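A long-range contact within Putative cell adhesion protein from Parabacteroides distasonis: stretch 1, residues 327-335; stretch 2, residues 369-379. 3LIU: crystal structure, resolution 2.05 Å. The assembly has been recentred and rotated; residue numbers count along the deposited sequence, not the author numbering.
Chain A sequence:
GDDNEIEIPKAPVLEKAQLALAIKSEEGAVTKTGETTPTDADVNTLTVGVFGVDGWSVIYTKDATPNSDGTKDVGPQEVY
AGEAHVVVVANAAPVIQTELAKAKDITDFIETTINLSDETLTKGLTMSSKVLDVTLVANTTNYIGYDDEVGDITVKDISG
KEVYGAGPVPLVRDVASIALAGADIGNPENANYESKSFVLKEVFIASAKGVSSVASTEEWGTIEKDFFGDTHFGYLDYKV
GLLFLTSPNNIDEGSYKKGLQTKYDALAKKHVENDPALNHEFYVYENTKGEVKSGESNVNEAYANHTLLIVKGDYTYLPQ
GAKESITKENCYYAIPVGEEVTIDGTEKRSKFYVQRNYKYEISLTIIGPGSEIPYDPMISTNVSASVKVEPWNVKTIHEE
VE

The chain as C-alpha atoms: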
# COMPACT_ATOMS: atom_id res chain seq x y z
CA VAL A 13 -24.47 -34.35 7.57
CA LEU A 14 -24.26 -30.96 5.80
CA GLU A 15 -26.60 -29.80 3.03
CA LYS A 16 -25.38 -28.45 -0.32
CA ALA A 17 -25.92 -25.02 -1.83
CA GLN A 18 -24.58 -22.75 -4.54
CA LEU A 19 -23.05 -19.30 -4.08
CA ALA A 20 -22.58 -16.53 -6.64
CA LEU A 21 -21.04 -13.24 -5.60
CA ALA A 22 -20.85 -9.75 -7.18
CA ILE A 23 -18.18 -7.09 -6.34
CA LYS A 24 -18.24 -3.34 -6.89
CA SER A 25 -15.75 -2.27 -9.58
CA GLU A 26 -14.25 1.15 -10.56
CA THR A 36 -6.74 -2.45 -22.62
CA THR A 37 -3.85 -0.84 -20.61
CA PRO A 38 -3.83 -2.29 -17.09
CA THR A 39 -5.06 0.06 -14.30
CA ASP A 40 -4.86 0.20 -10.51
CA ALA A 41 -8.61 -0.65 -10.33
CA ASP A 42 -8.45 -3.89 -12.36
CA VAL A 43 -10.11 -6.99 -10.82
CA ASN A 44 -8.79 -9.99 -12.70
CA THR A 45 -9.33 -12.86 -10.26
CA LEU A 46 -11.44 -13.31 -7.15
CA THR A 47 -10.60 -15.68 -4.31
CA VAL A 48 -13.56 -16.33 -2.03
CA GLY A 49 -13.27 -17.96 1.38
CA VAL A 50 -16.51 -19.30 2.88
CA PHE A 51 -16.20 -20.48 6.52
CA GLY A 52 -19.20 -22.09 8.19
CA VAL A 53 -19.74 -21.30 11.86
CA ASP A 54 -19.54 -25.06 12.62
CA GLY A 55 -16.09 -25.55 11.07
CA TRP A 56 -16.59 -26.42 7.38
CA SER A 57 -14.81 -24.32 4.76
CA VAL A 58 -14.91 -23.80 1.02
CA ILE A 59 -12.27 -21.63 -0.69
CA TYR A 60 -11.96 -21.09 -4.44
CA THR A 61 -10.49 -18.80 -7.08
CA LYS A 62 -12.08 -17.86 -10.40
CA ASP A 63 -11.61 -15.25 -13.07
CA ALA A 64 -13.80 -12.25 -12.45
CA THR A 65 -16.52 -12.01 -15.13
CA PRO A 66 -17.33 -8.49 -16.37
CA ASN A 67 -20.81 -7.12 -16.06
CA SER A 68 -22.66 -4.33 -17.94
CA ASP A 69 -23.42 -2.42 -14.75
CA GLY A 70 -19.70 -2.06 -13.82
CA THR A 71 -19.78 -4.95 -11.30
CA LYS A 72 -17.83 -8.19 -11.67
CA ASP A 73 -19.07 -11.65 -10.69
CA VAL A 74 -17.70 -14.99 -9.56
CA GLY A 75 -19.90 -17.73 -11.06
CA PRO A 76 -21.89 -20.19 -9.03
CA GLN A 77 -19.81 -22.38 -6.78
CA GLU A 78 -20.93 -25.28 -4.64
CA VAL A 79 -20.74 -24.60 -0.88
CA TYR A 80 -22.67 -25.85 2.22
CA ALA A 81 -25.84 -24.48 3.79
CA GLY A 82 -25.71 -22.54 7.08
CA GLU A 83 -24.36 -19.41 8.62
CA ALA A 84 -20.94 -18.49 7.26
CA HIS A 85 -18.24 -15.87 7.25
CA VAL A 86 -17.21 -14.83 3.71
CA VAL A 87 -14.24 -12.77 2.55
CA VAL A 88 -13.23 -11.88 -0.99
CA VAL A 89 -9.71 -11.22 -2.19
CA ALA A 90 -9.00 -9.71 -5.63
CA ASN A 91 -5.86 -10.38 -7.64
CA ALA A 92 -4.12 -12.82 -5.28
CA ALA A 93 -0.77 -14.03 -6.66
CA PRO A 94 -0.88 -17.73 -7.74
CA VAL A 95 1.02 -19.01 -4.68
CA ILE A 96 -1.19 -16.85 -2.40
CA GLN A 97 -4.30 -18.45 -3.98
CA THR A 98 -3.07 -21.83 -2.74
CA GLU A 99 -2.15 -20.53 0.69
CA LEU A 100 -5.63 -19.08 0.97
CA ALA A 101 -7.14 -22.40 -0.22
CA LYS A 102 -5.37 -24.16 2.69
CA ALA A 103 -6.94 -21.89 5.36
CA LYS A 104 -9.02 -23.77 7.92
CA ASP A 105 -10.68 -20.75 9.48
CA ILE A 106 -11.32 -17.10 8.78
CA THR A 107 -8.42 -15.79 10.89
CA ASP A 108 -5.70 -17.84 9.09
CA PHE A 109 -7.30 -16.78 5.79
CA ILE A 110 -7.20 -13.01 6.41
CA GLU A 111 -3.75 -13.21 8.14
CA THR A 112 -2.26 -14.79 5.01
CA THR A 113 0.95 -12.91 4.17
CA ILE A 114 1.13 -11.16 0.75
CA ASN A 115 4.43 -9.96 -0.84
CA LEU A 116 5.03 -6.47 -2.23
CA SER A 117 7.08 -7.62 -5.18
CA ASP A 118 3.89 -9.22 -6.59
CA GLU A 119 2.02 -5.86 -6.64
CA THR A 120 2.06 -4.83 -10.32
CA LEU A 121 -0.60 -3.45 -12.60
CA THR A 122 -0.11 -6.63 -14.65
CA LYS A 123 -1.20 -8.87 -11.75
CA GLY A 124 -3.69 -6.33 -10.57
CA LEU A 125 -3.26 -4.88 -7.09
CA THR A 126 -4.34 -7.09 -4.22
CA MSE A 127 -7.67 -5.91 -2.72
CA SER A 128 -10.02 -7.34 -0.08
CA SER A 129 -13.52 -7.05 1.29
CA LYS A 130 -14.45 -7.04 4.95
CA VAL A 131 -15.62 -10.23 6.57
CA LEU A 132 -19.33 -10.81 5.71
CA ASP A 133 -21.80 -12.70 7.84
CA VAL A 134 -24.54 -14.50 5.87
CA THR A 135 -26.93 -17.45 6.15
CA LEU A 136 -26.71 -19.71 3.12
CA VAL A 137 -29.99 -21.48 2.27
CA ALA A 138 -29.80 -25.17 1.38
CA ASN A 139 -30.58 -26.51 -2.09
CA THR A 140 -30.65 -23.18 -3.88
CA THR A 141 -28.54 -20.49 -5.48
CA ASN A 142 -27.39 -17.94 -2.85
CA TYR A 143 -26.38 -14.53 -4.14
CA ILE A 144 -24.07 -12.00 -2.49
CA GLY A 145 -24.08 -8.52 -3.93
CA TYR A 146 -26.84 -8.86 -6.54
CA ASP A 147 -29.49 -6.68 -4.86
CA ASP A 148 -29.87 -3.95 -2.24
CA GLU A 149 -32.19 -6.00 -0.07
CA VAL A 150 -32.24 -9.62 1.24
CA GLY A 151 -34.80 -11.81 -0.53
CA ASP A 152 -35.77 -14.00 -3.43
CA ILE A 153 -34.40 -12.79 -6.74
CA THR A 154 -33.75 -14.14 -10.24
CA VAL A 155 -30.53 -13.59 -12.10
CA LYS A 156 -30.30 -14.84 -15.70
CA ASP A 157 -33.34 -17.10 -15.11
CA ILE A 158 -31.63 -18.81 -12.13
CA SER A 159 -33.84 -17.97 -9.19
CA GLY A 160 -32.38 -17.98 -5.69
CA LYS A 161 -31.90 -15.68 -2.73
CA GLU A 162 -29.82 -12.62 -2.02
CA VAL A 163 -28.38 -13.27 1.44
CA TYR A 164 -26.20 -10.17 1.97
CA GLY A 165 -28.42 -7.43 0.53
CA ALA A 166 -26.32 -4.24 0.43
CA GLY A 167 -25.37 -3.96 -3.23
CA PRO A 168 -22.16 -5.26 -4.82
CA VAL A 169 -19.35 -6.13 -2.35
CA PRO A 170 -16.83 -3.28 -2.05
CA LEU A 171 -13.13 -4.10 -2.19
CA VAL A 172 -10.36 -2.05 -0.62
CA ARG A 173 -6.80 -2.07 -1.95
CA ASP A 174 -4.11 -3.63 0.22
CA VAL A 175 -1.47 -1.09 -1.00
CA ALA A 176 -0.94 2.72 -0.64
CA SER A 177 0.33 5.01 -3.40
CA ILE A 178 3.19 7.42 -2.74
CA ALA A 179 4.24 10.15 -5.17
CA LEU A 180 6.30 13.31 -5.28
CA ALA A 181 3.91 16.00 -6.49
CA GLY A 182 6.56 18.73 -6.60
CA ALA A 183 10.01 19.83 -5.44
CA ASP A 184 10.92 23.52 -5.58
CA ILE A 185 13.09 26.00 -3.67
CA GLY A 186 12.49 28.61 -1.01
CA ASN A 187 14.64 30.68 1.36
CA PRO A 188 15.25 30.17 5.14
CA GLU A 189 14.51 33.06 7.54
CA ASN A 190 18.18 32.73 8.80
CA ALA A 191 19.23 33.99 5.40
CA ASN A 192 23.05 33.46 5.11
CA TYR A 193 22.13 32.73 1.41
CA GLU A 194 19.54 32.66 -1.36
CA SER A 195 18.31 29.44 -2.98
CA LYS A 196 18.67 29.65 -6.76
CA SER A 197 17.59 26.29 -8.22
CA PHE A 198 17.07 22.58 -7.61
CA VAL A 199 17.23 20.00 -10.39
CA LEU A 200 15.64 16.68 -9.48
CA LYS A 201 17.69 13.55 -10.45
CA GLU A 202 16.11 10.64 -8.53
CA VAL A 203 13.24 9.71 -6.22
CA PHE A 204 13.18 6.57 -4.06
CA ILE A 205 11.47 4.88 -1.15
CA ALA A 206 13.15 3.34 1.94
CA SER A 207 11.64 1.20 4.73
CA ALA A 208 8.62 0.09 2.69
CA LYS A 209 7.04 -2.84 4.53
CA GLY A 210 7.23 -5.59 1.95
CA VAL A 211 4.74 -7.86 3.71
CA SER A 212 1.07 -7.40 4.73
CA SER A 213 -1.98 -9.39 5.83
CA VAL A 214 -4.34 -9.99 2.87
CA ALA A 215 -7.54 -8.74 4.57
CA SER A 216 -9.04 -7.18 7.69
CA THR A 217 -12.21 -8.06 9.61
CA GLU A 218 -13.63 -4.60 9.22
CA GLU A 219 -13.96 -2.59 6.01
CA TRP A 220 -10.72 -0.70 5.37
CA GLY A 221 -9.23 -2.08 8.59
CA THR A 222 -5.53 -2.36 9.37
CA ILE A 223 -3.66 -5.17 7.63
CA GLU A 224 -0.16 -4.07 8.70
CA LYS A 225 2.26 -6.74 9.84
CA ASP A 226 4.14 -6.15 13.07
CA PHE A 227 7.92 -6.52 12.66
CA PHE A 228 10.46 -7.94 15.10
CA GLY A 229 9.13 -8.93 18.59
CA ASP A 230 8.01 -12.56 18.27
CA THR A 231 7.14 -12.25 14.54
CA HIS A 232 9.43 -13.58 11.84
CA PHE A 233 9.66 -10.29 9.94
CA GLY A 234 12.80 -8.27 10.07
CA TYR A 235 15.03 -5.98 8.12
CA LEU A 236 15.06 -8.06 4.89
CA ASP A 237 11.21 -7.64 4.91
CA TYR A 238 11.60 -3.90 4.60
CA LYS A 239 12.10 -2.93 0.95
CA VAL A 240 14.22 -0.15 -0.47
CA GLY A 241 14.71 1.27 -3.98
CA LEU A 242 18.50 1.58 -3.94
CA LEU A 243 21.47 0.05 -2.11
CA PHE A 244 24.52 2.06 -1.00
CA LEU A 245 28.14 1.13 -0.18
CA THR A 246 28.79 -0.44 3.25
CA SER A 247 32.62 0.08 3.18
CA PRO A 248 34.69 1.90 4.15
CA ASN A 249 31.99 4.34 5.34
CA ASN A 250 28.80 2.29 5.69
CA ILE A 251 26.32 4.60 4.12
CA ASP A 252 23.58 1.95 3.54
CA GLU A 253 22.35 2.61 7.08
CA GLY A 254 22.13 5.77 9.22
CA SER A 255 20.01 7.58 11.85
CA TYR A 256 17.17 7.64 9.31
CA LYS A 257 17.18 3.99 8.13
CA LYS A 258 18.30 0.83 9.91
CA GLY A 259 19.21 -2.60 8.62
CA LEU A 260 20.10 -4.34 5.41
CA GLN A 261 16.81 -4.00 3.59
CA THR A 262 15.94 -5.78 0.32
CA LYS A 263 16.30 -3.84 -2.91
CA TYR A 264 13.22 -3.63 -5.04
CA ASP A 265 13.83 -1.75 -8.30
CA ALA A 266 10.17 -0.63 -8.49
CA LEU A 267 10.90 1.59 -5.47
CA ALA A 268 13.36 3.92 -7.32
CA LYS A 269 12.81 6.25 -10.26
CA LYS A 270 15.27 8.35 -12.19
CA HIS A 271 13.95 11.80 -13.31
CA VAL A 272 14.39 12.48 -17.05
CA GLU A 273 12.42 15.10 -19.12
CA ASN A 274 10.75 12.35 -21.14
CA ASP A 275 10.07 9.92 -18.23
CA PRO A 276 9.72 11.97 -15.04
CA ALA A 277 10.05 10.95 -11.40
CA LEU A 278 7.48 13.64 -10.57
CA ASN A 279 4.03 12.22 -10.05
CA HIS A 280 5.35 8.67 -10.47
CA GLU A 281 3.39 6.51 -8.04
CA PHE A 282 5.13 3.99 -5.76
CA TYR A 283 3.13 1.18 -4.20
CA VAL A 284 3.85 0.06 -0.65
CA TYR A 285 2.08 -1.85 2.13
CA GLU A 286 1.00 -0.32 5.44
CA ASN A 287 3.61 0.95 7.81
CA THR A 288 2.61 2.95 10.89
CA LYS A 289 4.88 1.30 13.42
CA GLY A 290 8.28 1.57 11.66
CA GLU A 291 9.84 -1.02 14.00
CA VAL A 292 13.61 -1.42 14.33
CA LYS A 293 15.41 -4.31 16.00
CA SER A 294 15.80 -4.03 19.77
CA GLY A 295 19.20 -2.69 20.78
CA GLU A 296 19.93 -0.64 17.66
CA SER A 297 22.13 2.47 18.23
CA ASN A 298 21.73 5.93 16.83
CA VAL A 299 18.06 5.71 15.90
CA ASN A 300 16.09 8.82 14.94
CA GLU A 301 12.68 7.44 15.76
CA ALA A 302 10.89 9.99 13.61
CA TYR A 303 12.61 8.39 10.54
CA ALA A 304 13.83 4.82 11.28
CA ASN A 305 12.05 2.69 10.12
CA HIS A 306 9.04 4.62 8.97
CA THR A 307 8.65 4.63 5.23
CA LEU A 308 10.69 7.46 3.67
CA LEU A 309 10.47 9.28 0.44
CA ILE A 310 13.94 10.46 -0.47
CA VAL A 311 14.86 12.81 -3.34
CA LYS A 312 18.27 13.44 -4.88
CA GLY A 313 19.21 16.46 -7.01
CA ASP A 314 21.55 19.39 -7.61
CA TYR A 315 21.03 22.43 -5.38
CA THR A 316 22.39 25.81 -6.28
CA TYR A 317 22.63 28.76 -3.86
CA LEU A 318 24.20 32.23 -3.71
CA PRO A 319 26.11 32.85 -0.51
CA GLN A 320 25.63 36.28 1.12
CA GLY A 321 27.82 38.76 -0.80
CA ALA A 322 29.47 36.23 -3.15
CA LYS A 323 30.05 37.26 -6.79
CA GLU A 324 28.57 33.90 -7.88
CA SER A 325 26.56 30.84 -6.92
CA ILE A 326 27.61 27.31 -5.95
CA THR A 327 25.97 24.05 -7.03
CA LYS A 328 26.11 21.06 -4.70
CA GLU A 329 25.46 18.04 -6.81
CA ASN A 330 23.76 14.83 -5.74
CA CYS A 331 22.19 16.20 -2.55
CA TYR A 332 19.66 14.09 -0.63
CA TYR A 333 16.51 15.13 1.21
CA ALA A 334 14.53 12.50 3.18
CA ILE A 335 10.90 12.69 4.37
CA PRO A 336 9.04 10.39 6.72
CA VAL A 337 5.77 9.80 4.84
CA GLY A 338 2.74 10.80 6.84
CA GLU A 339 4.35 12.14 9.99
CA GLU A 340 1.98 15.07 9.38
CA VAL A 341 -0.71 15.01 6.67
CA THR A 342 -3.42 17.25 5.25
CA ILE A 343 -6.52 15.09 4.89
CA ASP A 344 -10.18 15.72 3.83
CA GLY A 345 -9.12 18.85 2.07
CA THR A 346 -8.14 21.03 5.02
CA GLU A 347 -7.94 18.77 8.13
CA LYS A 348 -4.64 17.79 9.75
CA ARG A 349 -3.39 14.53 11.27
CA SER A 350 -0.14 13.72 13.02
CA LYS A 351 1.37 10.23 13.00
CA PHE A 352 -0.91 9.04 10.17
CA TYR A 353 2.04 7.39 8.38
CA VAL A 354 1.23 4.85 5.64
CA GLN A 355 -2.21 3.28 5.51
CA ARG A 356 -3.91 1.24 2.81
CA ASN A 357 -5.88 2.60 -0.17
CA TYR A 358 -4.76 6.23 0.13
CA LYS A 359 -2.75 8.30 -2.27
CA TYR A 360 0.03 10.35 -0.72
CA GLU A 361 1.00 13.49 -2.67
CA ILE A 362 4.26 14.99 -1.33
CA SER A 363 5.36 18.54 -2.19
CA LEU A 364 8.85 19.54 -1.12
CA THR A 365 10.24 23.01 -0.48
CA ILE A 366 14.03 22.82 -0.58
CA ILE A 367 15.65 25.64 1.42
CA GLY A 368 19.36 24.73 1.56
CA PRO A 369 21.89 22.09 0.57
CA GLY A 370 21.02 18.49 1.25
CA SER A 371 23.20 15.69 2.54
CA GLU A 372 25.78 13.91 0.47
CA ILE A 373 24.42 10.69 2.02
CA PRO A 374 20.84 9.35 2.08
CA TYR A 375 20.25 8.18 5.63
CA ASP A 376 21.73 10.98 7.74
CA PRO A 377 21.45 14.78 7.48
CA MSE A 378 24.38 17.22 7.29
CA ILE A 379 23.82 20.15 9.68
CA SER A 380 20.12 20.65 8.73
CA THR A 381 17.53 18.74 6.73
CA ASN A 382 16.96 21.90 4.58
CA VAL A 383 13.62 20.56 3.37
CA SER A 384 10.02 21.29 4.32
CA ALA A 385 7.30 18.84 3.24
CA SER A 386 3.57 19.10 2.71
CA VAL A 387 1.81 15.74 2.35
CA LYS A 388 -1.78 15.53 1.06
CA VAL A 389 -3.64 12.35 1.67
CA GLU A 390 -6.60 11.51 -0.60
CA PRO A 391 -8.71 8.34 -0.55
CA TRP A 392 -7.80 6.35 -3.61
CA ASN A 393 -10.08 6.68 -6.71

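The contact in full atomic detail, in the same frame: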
# COMPACT_ATOMS: atom_id res chain seq x y z
N THR A 327 26.84 25.22 -6.90
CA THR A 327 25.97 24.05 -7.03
C THR A 327 26.59 22.86 -6.27
O THR A 327 27.75 22.51 -6.48
CB THR A 327 25.75 23.67 -8.48
OG1 THR A 327 25.16 24.79 -9.16
CG2 THR A 327 24.86 22.41 -8.61
N LYS A 328 25.81 22.32 -5.37
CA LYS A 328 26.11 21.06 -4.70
C LYS A 328 25.37 19.99 -5.46
O LYS A 328 24.15 19.99 -5.52
CB LYS A 328 25.66 21.09 -3.25
CG LYS A 328 26.11 19.79 -2.45
CD LYS A 328 25.85 19.92 -0.93
CE LYS A 328 26.38 18.72 -0.14
NZ LYS A 328 26.13 18.85 1.35
N GLU A 329 26.11 19.07 -6.05
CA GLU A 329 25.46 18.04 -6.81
C GLU A 329 25.07 16.89 -5.91
O GLU A 329 25.68 16.70 -4.88
CB GLU A 329 26.39 17.50 -7.87
CG GLU A 329 26.79 18.50 -8.90
CD GLU A 329 27.49 17.81 -10.03
OE1 GLU A 329 27.00 16.77 -10.49
OE2 GLU A 329 28.53 18.28 -10.46
N ASN A 330 24.08 16.12 -6.35
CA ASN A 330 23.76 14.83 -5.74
C ASN A 330 23.49 14.93 -4.25
O ASN A 330 24.03 14.14 -3.47
CB ASN A 330 24.90 13.83 -6.08
CG ASN A 330 25.03 13.64 -7.57
OD1 ASN A 330 24.01 13.45 -8.26
ND2 ASN A 330 26.27 13.77 -8.10
N CYS A 331 22.71 15.95 -3.88
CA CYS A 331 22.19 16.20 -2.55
C CYS A 331 20.95 15.37 -2.28
O CYS A 331 20.06 15.34 -3.13
CB CYS A 331 21.65 17.63 -2.45
SG CYS A 331 22.77 18.81 -2.38
N TYR A 332 20.84 14.83 -1.06
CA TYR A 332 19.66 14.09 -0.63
C TYR A 332 18.82 14.83 0.41
O TYR A 332 19.34 15.53 1.32
CB TYR A 332 20.03 12.73 -0.03
CG TYR A 332 20.66 11.77 -0.95
CD1 TYR A 332 19.90 10.90 -1.71
CD2 TYR A 332 22.06 11.70 -1.07
CE1 TYR A 332 20.49 10.00 -2.56
CE2 TYR A 332 22.66 10.80 -1.95
CZ TYR A 332 21.86 9.95 -2.69
OH TYR A 332 22.44 9.05 -3.59
N TYR A 333 17.52 14.61 0.30
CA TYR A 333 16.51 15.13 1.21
C TYR A 333 15.49 14.00 1.49
O TYR A 333 14.84 13.47 0.54
CB TYR A 333 15.79 16.32 0.58
CG TYR A 333 16.70 17.44 0.13
CD1 TYR A 333 17.30 17.40 -1.11
CD2 TYR A 333 16.96 18.54 0.96
CE1 TYR A 333 18.13 18.44 -1.56
CE2 TYR A 333 17.79 19.57 0.55
CZ TYR A 333 18.36 19.51 -0.75
OH TYR A 333 19.18 20.51 -1.19
N ALA A 334 15.39 13.60 2.76
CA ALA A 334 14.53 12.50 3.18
C ALA A 334 13.34 12.98 4.00
O ALA A 334 13.52 13.84 4.87
CB ALA A 334 15.36 11.49 3.99
N ILE A 335 12.19 12.35 3.78
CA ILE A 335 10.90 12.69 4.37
C ILE A 335 10.23 11.46 4.94
O ILE A 335 9.95 10.53 4.19
CB ILE A 335 9.96 13.22 3.22
CG1 ILE A 335 10.48 14.57 2.73
CG2 ILE A 335 8.52 13.33 3.60
CD1 ILE A 335 11.01 15.42 3.82
N PRO A 369 21.26 23.26 1.13
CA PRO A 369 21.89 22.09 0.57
C PRO A 369 21.48 20.85 1.36
O PRO A 369 21.31 20.91 2.58
CB PRO A 369 23.39 22.35 0.77
CG PRO A 369 23.51 23.74 1.30
CD PRO A 369 22.21 24.05 1.93
N GLY A 370 21.33 19.75 0.66
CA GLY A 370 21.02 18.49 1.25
C GLY A 370 22.27 17.79 1.72
O GLY A 370 23.34 18.38 1.77
N SER A 371 22.11 16.53 2.06
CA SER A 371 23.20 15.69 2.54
C SER A 371 23.81 14.97 1.39
O SER A 371 23.10 14.55 0.47
CB SER A 371 22.70 14.67 3.56
OG SER A 371 23.74 13.77 3.95
N GLU A 372 25.11 14.72 1.48
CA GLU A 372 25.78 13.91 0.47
C GLU A 372 25.40 12.44 0.64
O GLU A 372 25.62 11.66 -0.27
CB GLU A 372 27.32 14.16 0.44
CG GLU A 372 27.62 15.61 0.05
CD GLU A 372 29.12 15.96 -0.15
OE1 GLU A 372 29.97 15.28 0.47
OE2 GLU A 372 29.44 16.93 -0.92
N ILE A 373 24.77 12.07 1.76
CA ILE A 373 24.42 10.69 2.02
C ILE A 373 22.90 10.58 2.35
O ILE A 373 22.27 11.56 2.82
CB ILE A 373 25.37 10.05 3.07
CG1 ILE A 373 25.19 10.69 4.46
CG2 ILE A 373 26.91 10.23 2.62
CD1 ILE A 373 26.07 10.06 5.55
N PRO A 374 22.29 9.43 2.02
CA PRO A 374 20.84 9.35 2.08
C PRO A 374 20.24 9.21 3.45
O PRO A 374 19.13 9.69 3.67
CB PRO A 374 20.53 8.12 1.22
CG PRO A 374 21.79 7.26 1.30
CD PRO A 374 22.87 8.29 1.27
N TYR A 375 20.92 8.58 4.39
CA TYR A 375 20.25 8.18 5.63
C TYR A 375 20.72 8.92 6.86
O TYR A 375 20.46 8.49 7.98
CB TYR A 375 20.40 6.69 5.81
CG TYR A 375 19.86 5.87 4.65
CD1 TYR A 375 18.66 6.21 4.03
CD2 TYR A 375 20.55 4.78 4.17
CE1 TYR A 375 18.14 5.46 3.00
CE2 TYR A 375 20.05 4.02 3.12
CZ TYR A 375 18.83 4.36 2.55
OH TYR A 375 18.31 3.61 1.53
N ASP A 376 21.43 10.01 6.65
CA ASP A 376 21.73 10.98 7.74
C ASP A 376 21.74 12.38 7.16
O ASP A 376 22.06 12.56 5.99
CB ASP A 376 23.11 10.72 8.35
CG ASP A 376 23.10 9.60 9.36
OD1 ASP A 376 22.37 9.66 10.36
OD2 ASP A 376 23.82 8.62 9.13
N PRO A 377 21.38 13.40 7.97
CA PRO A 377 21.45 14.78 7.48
C PRO A 377 22.86 15.33 7.70
O PRO A 377 23.63 14.74 8.45
CB PRO A 377 20.46 15.51 8.38
CG PRO A 377 20.61 14.79 9.70
CD PRO A 377 20.73 13.34 9.29
N MSE A 378 23.17 16.45 7.05
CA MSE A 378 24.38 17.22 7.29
C MSE A 378 23.93 18.61 7.72
O MSE A 378 23.39 19.35 6.90
CB MSE A 378 25.24 17.30 6.03
CG MSE A 378 26.12 16.09 5.86
SE MSE A 378 27.30 16.06 4.31
CE MSE A 378 27.49 14.11 4.53
N ILE A 379 24.10 18.88 9.02
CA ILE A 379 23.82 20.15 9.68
C ILE A 379 22.33 20.46 9.81
O ILE A 379 21.88 20.72 10.89
CB ILE A 379 24.56 21.36 9.04
CG1 ILE A 379 26.05 21.04 8.87
CG2 ILE A 379 24.40 22.60 9.91
CD1 ILE A 379 26.69 21.69 7.65
O HOH W 1 28.37 16.87 -4.02
O HOH W 2 25.81 12.41 -2.75

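How does the strand that opens stretch 1 reach a segment with no regular secondary structure of its own? It does so largely through Lys-328, whose CA-to-CB bond points toward stretch 2 and whose side chain is extended, all four chi angles being t. Its ammonium nitrogen NZ donates a hydrogen bond to the carbonyl O of Gly-370 at 2.9 Å, so a flexible cation is held by a backbone acceptor. The methylene groups pack on the way: Lys-328 CD lies 3.9 Å from Pro-369 CB, and Lys-328 CE lies 3.4 Å from Glu-372 CG. The carboxylate of Glu-372 is near but not paired, with OE2 4.4 Å from Lys-328 NZ, beyond a salt bridge. A water helps tie the two segments together, donating to the O of Glu-329 and to Glu-372 OE2.

What happens where the chain turns its corner at Asn-330? Direct contact thins out, and the end of the Asn-330 side chain leads away from stretch 2. A second water fills in, donating to the backbone O of Asn-330 and the backbone O of Glu-372, 2.6 Å from each. Next along, Cys-331 offers its sulfur to the backbone: Gly-370 N donates a weak hydrogen bond to Cys-331 SG at 3.5 Å, as expected of a large, diffuse acceptor.

Which residues join the two backbones most firmly? Tyr-332 and Ser-371 form a single antiparallel bridge, with their CA atoms 5.0 Å apart. Tyr-332 N donates to Ser-371 O at 2.7 Å, and Ser-371 N returns a bond to Tyr-332 O at 3.0 Å; both are close to straight. The tyrosine ring extends the contact. Pro-374 CB sits over one face, 4.2 Å from the centroid of the Tyr-332 ring, a CH-pi arrangement in which the polarised C-H groups of proline meet the aromatic electrons. At the ring edge, Tyr-332 CE2 comes 3.5 Å from Glu-372 O.

Why does a glycine suit the place beneath the Tyr-333 ring? The CA-to-CB bond of Tyr-333 points away, yet its ring comes back to lie against Gly-370, whose CA is 3.8 Å from the ring centroid and over the face. A beta carbon in ideal position on Gly-370 would be 2.5 Å from Tyr-332 O and 2.9 Å from Tyr-333 CZ, both clashes. The bare alpha carbon thus allows the close approach. Beyond it the contact fades: Ala-334 CB is 4.2 Å from Pro-374 O, and Ile-335 is out of reach.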